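Local coordinates for protein carbohydrate kinase, FGGY (Novosphingobium aromaticivorans, PDB 3H6E) that belongs to the FGGY family of carbohydrate kinases and so probably transfers a phosphate group to a sugar or related substrate, though which one is not established, at residues A[126-131]-A[174-179]; A[147-152]-A[195-200]. All blocks are in the same frame, centred on the assembly; numbering follows the deposited sequence.

Contact 1 (A[126-131]-A[174-179])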
ATOM      1  N   GLY A 126     -15.652  -3.703  -2.157  1.00 27.38           N
ATOM      2  CA  GLY A 126     -15.151  -2.987  -3.316  1.00 26.48           C
ATOM      3  C   GLY A 126     -13.644  -3.026  -3.499  1.00 24.00           C
ATOM      4  O   GLY A 126     -13.104  -2.300  -4.335  1.00 23.39           O
ATOM      5  N   LEU A 127     -12.966  -3.875  -2.729  1.00 24.35           N
ATOM      6  CA  LEU A 127     -11.505  -3.969  -2.793  1.00 24.19           C
ATOM      7  C   LEU A 127     -10.995  -4.301  -4.195  1.00 21.47           C
ATOM      8  O   LEU A 127      -9.920  -3.857  -4.594  1.00 20.49           O
ATOM      9  CB  LEU A 127     -10.976  -4.970  -1.762  1.00 23.76           C
ATOM     10  CG  LEU A 127     -11.025  -4.479  -0.310  1.00 25.97           C
ATOM     11  CD1 LEU A 127     -10.699  -5.598   0.660  1.00 22.21           C
ATOM     12  CD2 LEU A 127     -10.088  -3.292  -0.096  1.00 25.83           C
ATOM     13  N   ASN A 128     -11.768  -5.093  -4.930  1.00 22.85           N
ATOM     14  CA  ASN A 128     -11.545  -5.271  -6.357  1.00 22.34           C
ATOM     15  C   ASN A 128     -12.363  -4.235  -7.116  1.00 22.59           C
ATOM     16  O   ASN A 128     -13.583  -4.177  -6.971  1.00 22.37           O
ATOM     17  CB  ASN A 128     -11.963  -6.674  -6.802  1.00 22.10           C
ATOM     18  CG  ASN A 128     -11.058  -7.761  -6.254  1.00 23.40           C
ATOM     19  OD1 ASN A 128      -9.834  -7.658  -6.323  1.00 24.30           O
ATOM     20  ND2 ASN A 128     -11.659  -8.818  -5.722  1.00 22.77           N
ATOM     21  N   ILE A 129     -11.705  -3.409  -7.921  1.00 22.12           N
ATOM     22  CA  ILE A 129     -12.435  -2.402  -8.683  1.00 23.84           C
ATOM     23  C   ILE A 129     -13.458  -3.052  -9.622  1.00 24.09           C
ATOM     24  O   ILE A 129     -14.563  -2.535  -9.808  1.00 25.18           O
ATOM     25  CB  ILE A 129     -11.488  -1.462  -9.449  1.00 22.61           C
ATOM     26  CG1 ILE A 129     -10.901  -0.419  -8.490  1.00 23.59           C
ATOM     27  CG2 ILE A 129     -12.226  -0.775 -10.585  1.00 21.69           C
ATOM     28  CD1 ILE A 129      -9.720   0.363  -9.057  1.00 21.77           C
ATOM     29  N   GLY A 130     -13.092  -4.197 -10.190  1.00 22.73           N
ATOM     30  CA  GLY A 130     -13.993  -4.948 -11.050  1.00 24.55           C
ATOM     31  C   GLY A 130     -15.352  -5.199 -10.417  1.00 25.54           C
ATOM     32  O   GLY A 130     -16.386  -5.066 -11.074  1.00 25.14           O
ATOM     33  N   SER A 131     -15.354  -5.560  -9.138  1.00 24.68           N
ATOM     34  CA  SER A 131     -16.601  -5.786  -8.410  1.00 24.17           C
ATOM     35  C   SER A 131     -17.494  -4.551  -8.422  1.00 24.09           C
ATOM     36  O   SER A 131     -18.706  -4.652  -8.602  1.00 24.68           O
ATOM     37  CB  SER A 131     -16.314  -6.202  -6.967  1.00 24.30           C
ATOM     38  OG  SER A 131     -15.542  -7.386  -6.923  1.00 23.77           O
ATOM     39  N   HIS A 174      -4.704  -4.986  -7.127  1.00 23.26           N
ATOM     40  CA  HIS A 174      -5.744  -6.019  -7.088  1.00 21.33           C
ATOM     41  C   HIS A 174      -7.113  -5.554  -7.602  1.00 21.42           C
ATOM     42  O   HIS A 174      -8.102  -5.565  -6.873  1.00 22.28           O
ATOM     43  CB  HIS A 174      -5.854  -6.641  -5.687  1.00 21.92           C
ATOM     44  CG  HIS A 174      -5.996  -5.640  -4.581  1.00 22.23           C
ATOM     45  ND1 HIS A 174      -7.176  -4.972  -4.330  1.00 22.57           N
ATOM     46  CD2 HIS A 174      -5.114  -5.207  -3.650  1.00 20.93           C
ATOM     47  CE1 HIS A 174      -7.013  -4.167  -3.296  1.00 21.62           C
ATOM     48  NE2 HIS A 174      -5.770  -4.288  -2.865  1.00 21.48           N
ATOM     49  N   SER A 175      -7.165  -5.163  -8.870  1.00 21.15           N
ATOM     50  CA  SER A 175      -8.384  -4.594  -9.434  1.00 21.20           C
ATOM     51  C   SER A 175      -9.125  -5.553 -10.356  1.00 22.68           C
ATOM     52  O   SER A 175     -10.270  -5.297 -10.726  1.00 23.61           O
ATOM     53  CB  SER A 175      -8.059  -3.315 -10.199  1.00 20.27           C
ATOM     54  OG  SER A 175      -7.316  -3.615 -11.362  1.00 21.73           O
ATOM     55  N   ASP A 176      -8.472  -6.652 -10.729  1.00 22.36           N
ATOM     56  CA  ASP A 176      -9.024  -7.591 -11.707  1.00 22.93           C
ATOM     57  C   ASP A 176      -8.972  -7.034 -13.131  1.00 22.44           C
ATOM     58  O   ASP A 176      -9.308  -7.733 -14.086  1.00 22.20           O
ATOM     59  CB  ASP A 176     -10.466  -7.978 -11.357  1.00 22.85           C
ATOM     60  CG  ASP A 176     -10.569  -8.707 -10.039  1.00 23.84           C
ATOM     61  OD1 ASP A 176      -9.528  -9.174  -9.536  1.00 25.34           O
ATOM     62  OD2 ASP A 176     -11.690  -8.818  -9.503  1.00 24.47           O
ATOM     63  N   LEU A 177      -8.545  -5.780 -13.270  1.00 21.69           N
ATOM     64  CA  LEU A 177      -8.509  -5.122 -14.575  1.00 22.14           C
ATOM     65  C   LEU A 177      -7.136  -5.190 -15.234  1.00 21.85           C
ATOM     66  O   LEU A 177      -6.958  -4.696 -16.346  1.00 22.90           O
ATOM     67  CB  LEU A 177      -8.919  -3.651 -14.452  1.00 22.22           C
ATOM     68  CG  LEU A 177     -10.111  -3.273 -13.569  1.00 23.69           C
ATOM     69  CD1 LEU A 177     -10.585  -1.882 -13.931  1.00 23.14           C
ATOM     70  CD2 LEU A 177     -11.249  -4.272 -13.712  1.00 24.62           C
ATOM     71  N   TRP A 178      -6.166  -5.797 -14.560  1.00 20.88           N
ATOM     72  CA  TRP A 178      -4.792  -5.735 -15.042  1.00 21.41           C
ATOM     73  C   TRP A 178      -4.086  -7.079 -15.204  1.00 22.13           C
ATOM     74  O   TRP A 178      -4.262  -7.997 -14.404  1.00 22.30           O
ATOM     75  CB  TRP A 178      -3.949  -4.804 -14.164  1.00 20.51           C
ATOM     76  CG  TRP A 178      -2.750  -4.280 -14.885  1.00 22.02           C
ATOM     77  CD1 TRP A 178      -1.443  -4.485 -14.564  1.00 23.25           C
ATOM     78  CD2 TRP A 178      -2.753  -3.482 -16.074  1.00 21.55           C
ATOM     79  NE1 TRP A 178      -0.630  -3.855 -15.472  1.00 25.10           N
ATOM     80  CE2 TRP A 178      -1.409  -3.236 -16.413  1.00 22.58           C
ATOM     81  CE3 TRP A 178      -3.762  -2.956 -16.886  1.00 21.99           C
ATOM     82  CZ2 TRP A 178      -1.046  -2.480 -17.526  1.00 23.93           C
ATOM     83  CZ3 TRP A 178      -3.402  -2.207 -17.990  1.00 24.01           C
ATOM     84  CH2 TRP A 178      -2.054  -1.975 -18.300  1.00 25.09           C
ATOM     85  N   ASP A 179      -3.282  -7.169 -16.258  1.00 21.48           N
ATOM     86  CA  ASP A 179      -2.424  -8.317 -16.495  1.00 22.82           C
ATOM     87  C   ASP A 179      -0.987  -7.877 -16.248  1.00 23.58           C
ATOM     88  O   ASP A 179      -0.341  -7.314 -17.136  1.00 24.29           O
ATOM     89  CB  ASP A 179      -2.595  -8.810 -17.932  1.00 23.73           C
ATOM     90  CG  ASP A 179      -1.851 -10.107 -18.204  1.00 25.00           C
ATOM     91  OD1 ASP A 179      -0.857 -10.399 -17.504  1.00 22.76           O
ATOM     92  OD2 ASP A 179      -2.263 -10.833 -19.132  1.00 28.03           O
TER
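The backbone N of G130 donates to S175 O at 3.1 Å, lying in the plane of that carbonyl, and this bond (N-H...O 151°) joins the start of helix 129-139 to the turn at 174-177. Because G130 has no side chain, the turn closes directly on its backbone, and L177 CD2 reaches G130 CA at 3.9 Å. Beside it, I129 and L177 cross at about a right angle, CG2 of I129 meeting CD1 of L177 at 3.9 Å, while I129 CB lies against S175 CB. At the other end, H174 presents the edge of its imidazole to L127, ND1 giving the weaker of the two bonds, bent, to L127 O at 3.0 Å. N128 takes the N-cap position without making a capping bond from its side chain; that side chain crosses the D176 carboxylate obliquely, the two planes 34° apart, with N128 CB 3.5 Å from D176 OD2. This is a helix N-terminus meeting a loop in the N-terminal domain of an FGGY kinase, a member of the actin-like ATPase superfamily. The loop contains an ST turn: S175 OG accepts from L177 N at 3.1 Å and also bonds to L171 O. D176, with positive phi (74°), turns the chain between those two residues. Its carboxylate is in turn positioned by a second shell, OD1 by a salt bridge to R112 and a hydrogen bond to S120 OG, OD2 by Y108 OH. The arginine, and perhaps the nearby helix N-terminus, would be expected to favour the ionised acid. H174 also touches L283 of strand 282-286, which belongs to the C-terminal domain.

Contact 2 (A[147-152]-A[195-200])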
ATOM      1  N   ALA A 147     -19.501   6.224 -20.116  1.00 38.15           N
ATOM      2  CA  ALA A 147     -18.549   6.738 -19.147  1.00 34.54           C
ATOM      3  C   ALA A 147     -17.099   6.614 -19.593  1.00 31.33           C
ATOM      4  O   ALA A 147     -16.724   5.668 -20.279  1.00 31.02           O
ATOM      5  CB  ALA A 147     -18.745   6.049 -17.805  1.00 33.77           C
ATOM      6  N   THR A 148     -16.295   7.594 -19.203  1.00 30.65           N
ATOM      7  CA  THR A 148     -14.854   7.450 -19.224  1.00 28.41           C
ATOM      8  C   THR A 148     -14.436   6.998 -17.836  1.00 28.01           C
ATOM      9  O   THR A 148     -14.856   7.580 -16.838  1.00 28.02           O
ATOM     10  CB  THR A 148     -14.161   8.773 -19.558  1.00 30.43           C
ATOM     11  OG1 THR A 148     -14.442   9.121 -20.918  1.00 29.99           O
ATOM     12  CG2 THR A 148     -12.646   8.653 -19.362  1.00 27.59           C
ATOM     13  N   LEU A 149     -13.636   5.943 -17.768  1.00 28.23           N
ATOM     14  CA  LEU A 149     -13.192   5.427 -16.482  1.00 27.32           C
ATOM     15  C   LEU A 149     -11.782   5.905 -16.174  1.00 26.62           C
ATOM     16  O   LEU A 149     -10.984   6.144 -17.081  1.00 26.79           O
ATOM     17  CB  LEU A 149     -13.287   3.903 -16.445  1.00 24.99           C
ATOM     18  CG  LEU A 149     -14.731   3.406 -16.375  1.00 26.70           C
ATOM     19  CD1 LEU A 149     -14.801   1.886 -16.396  1.00 24.12           C
ATOM     20  CD2 LEU A 149     -15.414   3.965 -15.134  1.00 25.91           C
ATOM     21  N   LEU A 150     -11.481   6.034 -14.888  1.00 26.39           N
ATOM     22  CA  LEU A 150     -10.309   6.776 -14.471  1.00 27.05           C
ATOM     23  C   LEU A 150     -10.054   6.563 -12.980  1.00 26.77           C
ATOM     24  O   LEU A 150     -10.919   6.845 -12.148  1.00 25.82           O
ATOM     25  CB  LEU A 150     -10.550   8.256 -14.779  1.00 27.99           C
ATOM     26  CG  LEU A 150      -9.421   9.274 -14.692  1.00 29.91           C
ATOM     27  CD1 LEU A 150      -9.784  10.531 -15.454  1.00 30.74           C
ATOM     28  CD2 LEU A 150      -9.181   9.599 -13.261  1.00 29.59           C
ATOM     29  N   PRO A 151      -8.860   6.055 -12.636  1.00 26.91           N
ATOM     30  CA  PRO A 151      -8.536   5.753 -11.238  1.00 25.16           C
ATOM     31  C   PRO A 151      -8.686   6.969 -10.325  1.00 25.55           C
ATOM     32  O   PRO A 151      -8.646   8.103 -10.793  1.00 25.29           O
ATOM     33  CB  PRO A 151      -7.066   5.319 -11.307  1.00 25.16           C
ATOM     34  CG  PRO A 151      -6.877   4.843 -12.705  1.00 25.14           C
ATOM     35  CD  PRO A 151      -7.747   5.729 -13.544  1.00 26.45           C
ATOM     36  N   TRP A 152      -8.850   6.714  -9.031  1.00 25.78           N
ATOM     37  CA  TRP A 152      -9.068   7.753  -8.028  1.00 25.35           C
ATOM     38  C   TRP A 152      -7.972   8.819  -8.029  1.00 28.34           C
ATOM     39  O   TRP A 152      -8.256  10.017  -8.058  1.00 29.05           O
ATOM     40  CB  TRP A 152      -9.189   7.092  -6.654  1.00 26.64           C
ATOM     41  CG  TRP A 152      -9.324   8.017  -5.476  1.00 29.02           C
ATOM     42  CD1 TRP A 152      -8.504   8.074  -4.386  1.00 29.19           C
ATOM     43  CD2 TRP A 152     -10.356   8.987  -5.251  1.00 29.66           C
ATOM     44  NE1 TRP A 152      -8.956   9.021  -3.502  1.00 30.86           N
ATOM     45  CE2 TRP A 152     -10.091   9.596  -4.009  1.00 31.22           C
ATOM     46  CE3 TRP A 152     -11.473   9.401  -5.979  1.00 30.69           C
ATOM     47  CZ2 TRP A 152     -10.898  10.602  -3.483  1.00 33.35           C
ATOM     48  CZ3 TRP A 152     -12.273  10.398  -5.455  1.00 33.52           C
ATOM     49  CH2 TRP A 152     -11.982  10.987  -4.220  1.00 32.78           C
ATOM     50  N   ALA A 195     -12.166  -2.173 -20.556  1.00 25.75           N
ATOM     51  CA  ALA A 195     -10.867  -1.631 -20.942  1.00 26.52           C
ATOM     52  C   ALA A 195     -11.006  -0.464 -21.913  1.00 25.48           C
ATOM     53  O   ALA A 195     -10.212   0.474 -21.890  1.00 24.98           O
ATOM     54  CB  ALA A 195      -9.993  -2.722 -21.546  1.00 26.47           C
ATOM     55  N   ALA A 196     -12.030  -0.525 -22.758  1.00 26.48           N
ATOM     56  CA  ALA A 196     -12.252   0.506 -23.764  1.00 26.98           C
ATOM     57  C   ALA A 196     -12.772   1.808 -23.158  1.00 26.32           C
ATOM     58  O   ALA A 196     -12.691   2.868 -23.782  1.00 27.66           O
ATOM     59  CB  ALA A 196     -13.209  -0.002 -24.838  1.00 26.74           C
ATOM     60  N   ARG A 197     -13.308   1.726 -21.943  1.00 25.47           N
ATOM     61  CA  ARG A 197     -13.859   2.900 -21.272  1.00 27.21           C
ATOM     62  C   ARG A 197     -12.797   3.731 -20.547  1.00 27.23           C
ATOM     63  O   ARG A 197     -13.038   4.891 -20.215  1.00 28.38           O
ATOM     64  CB  ARG A 197     -14.932   2.487 -20.267  1.00 26.73           C
ATOM     65  CG  ARG A 197     -16.095   1.705 -20.848  1.00 28.11           C
ATOM     66  CD  ARG A 197     -17.038   1.292 -19.726  1.00 29.37           C
ATOM     67  NE  ARG A 197     -18.120   0.423 -20.172  1.00 34.01           N
ATOM     68  CZ  ARG A 197     -19.006  -0.137 -19.353  1.00 35.67           C
ATOM     69  NH1 ARG A 197     -18.932   0.078 -18.044  1.00 32.08           N
ATOM     70  NH2 ARG A 197     -19.964  -0.916 -19.839  1.00 35.41           N
ATOM     71  N   PHE A 198     -11.632   3.140 -20.300  1.00 24.29           N
ATOM     72  CA  PHE A 198     -10.580   3.811 -19.533  1.00 26.67           C
ATOM     73  C   PHE A 198      -9.848   4.930 -20.279  1.00 26.10           C
ATOM     74  O   PHE A 198      -9.547   4.820 -21.469  1.00 26.21           O
ATOM     75  CB  PHE A 198      -9.571   2.790 -18.994  1.00 24.81           C
ATOM     76  CG  PHE A 198      -9.970   2.188 -17.676  1.00 25.33           C
ATOM     77  CD1 PHE A 198      -9.540   2.753 -16.487  1.00 25.17           C
ATOM     78  CD2 PHE A 198     -10.782   1.066 -17.626  1.00 24.64           C
ATOM     79  CE1 PHE A 198      -9.906   2.208 -15.273  1.00 23.51           C
ATOM     80  CE2 PHE A 198     -11.153   0.517 -16.413  1.00 22.98           C
ATOM     81  CZ  PHE A 198     -10.714   1.092 -15.233  1.00 21.76           C
ATOM     82  N   ALA A 199      -9.563   6.008 -19.556  1.00 26.11           N
ATOM     83  CA  ALA A 199      -8.739   7.088 -20.079  1.00 26.14           C
ATOM     84  C   ALA A 199      -7.361   6.552 -20.456  1.00 26.59           C
ATOM     85  O   ALA A 199      -6.851   5.642 -19.803  1.00 26.00           O
ATOM     86  CB  ALA A 199      -8.615   8.188 -19.053  1.00 26.67           C
ATOM     87  N   PRO A 200      -6.758   7.110 -21.518  1.00 27.21           N
ATOM     88  CA  PRO A 200      -5.468   6.617 -22.015  1.00 27.28           C
ATOM     89  C   PRO A 200      -4.441   6.505 -20.900  1.00 25.31           C
ATOM     90  O   PRO A 200      -4.298   7.427 -20.096  1.00 26.64           O
ATOM     91  CB  PRO A 200      -5.050   7.691 -23.022  1.00 27.57           C
ATOM     92  CG  PRO A 200      -6.340   8.258 -23.506  1.00 29.83           C
ATOM     93  CD  PRO A 200      -7.263   8.241 -22.316  1.00 28.16           C
TER
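A single beta bridge, L149 with F198, ties strand 148-151 to the loop that runs from helix 187-191 to strand 201-202. The strand is an outermost member of a three-stranded antiparallel sheet; T148 and L150 bond through their backbones to strand 81-85, whereas L149 turns its peptide groups to the loop. The pattern is that of a parallel bridge, L149 giving its N-H to R197 and taking one from A199. The first bond, L149 N to R197 O, is short at 2.7 Å and nearly straight, yet the donor stands 48° out of the carbonyl plane. The L149 side chain carries the apolar half of the contact. Its CB is centred over one face of the F198 ring, 3.7 Å from the centroid and only 2° off the ring normal, a CH-pi contact. With CG anti to the carbonyl carbon (chi1 -72°), L149 CG moves off the ring centre and lies 4.0 Å from R197 CB. At the tip, L149 CD1 sits in the corner formed by F198 CE2 and R197 CB, 3.9 Å from both. L149 and R197 thus lie side by side, both also touching M144 of helix 141-145, before the extended arginine chain carries on to a salt bridge with D137. P151 adds a looser touch, its CD at the edge of the same phenyl ring. In the second bond of the bridge, A199 N donates to L149 O at 2.9 Å, nearly along the C=O axis, and A199 CB lies 3.7 Å from that same oxygen.

Overall arrangement
The two contacts illustrate how neighbouring pairs of segments can share one core: their centres are about 13 Å apart, and their segments alternate along the chain. They meet directly where L177 CD1 of contact 1 packs on F198 CZ of contact 2, 3.2 Å away, and F185 extends this cluster by touching both F198 and W178. Both pairs belong to the N-terminal domain of this probable kinase, but the centre of contact 1 is about 15 Å from the centre of the chain, that of contact 2 about 22 Å. Contact 1 also reaches strand 282-286 of the C-terminal domain through H174 and W178.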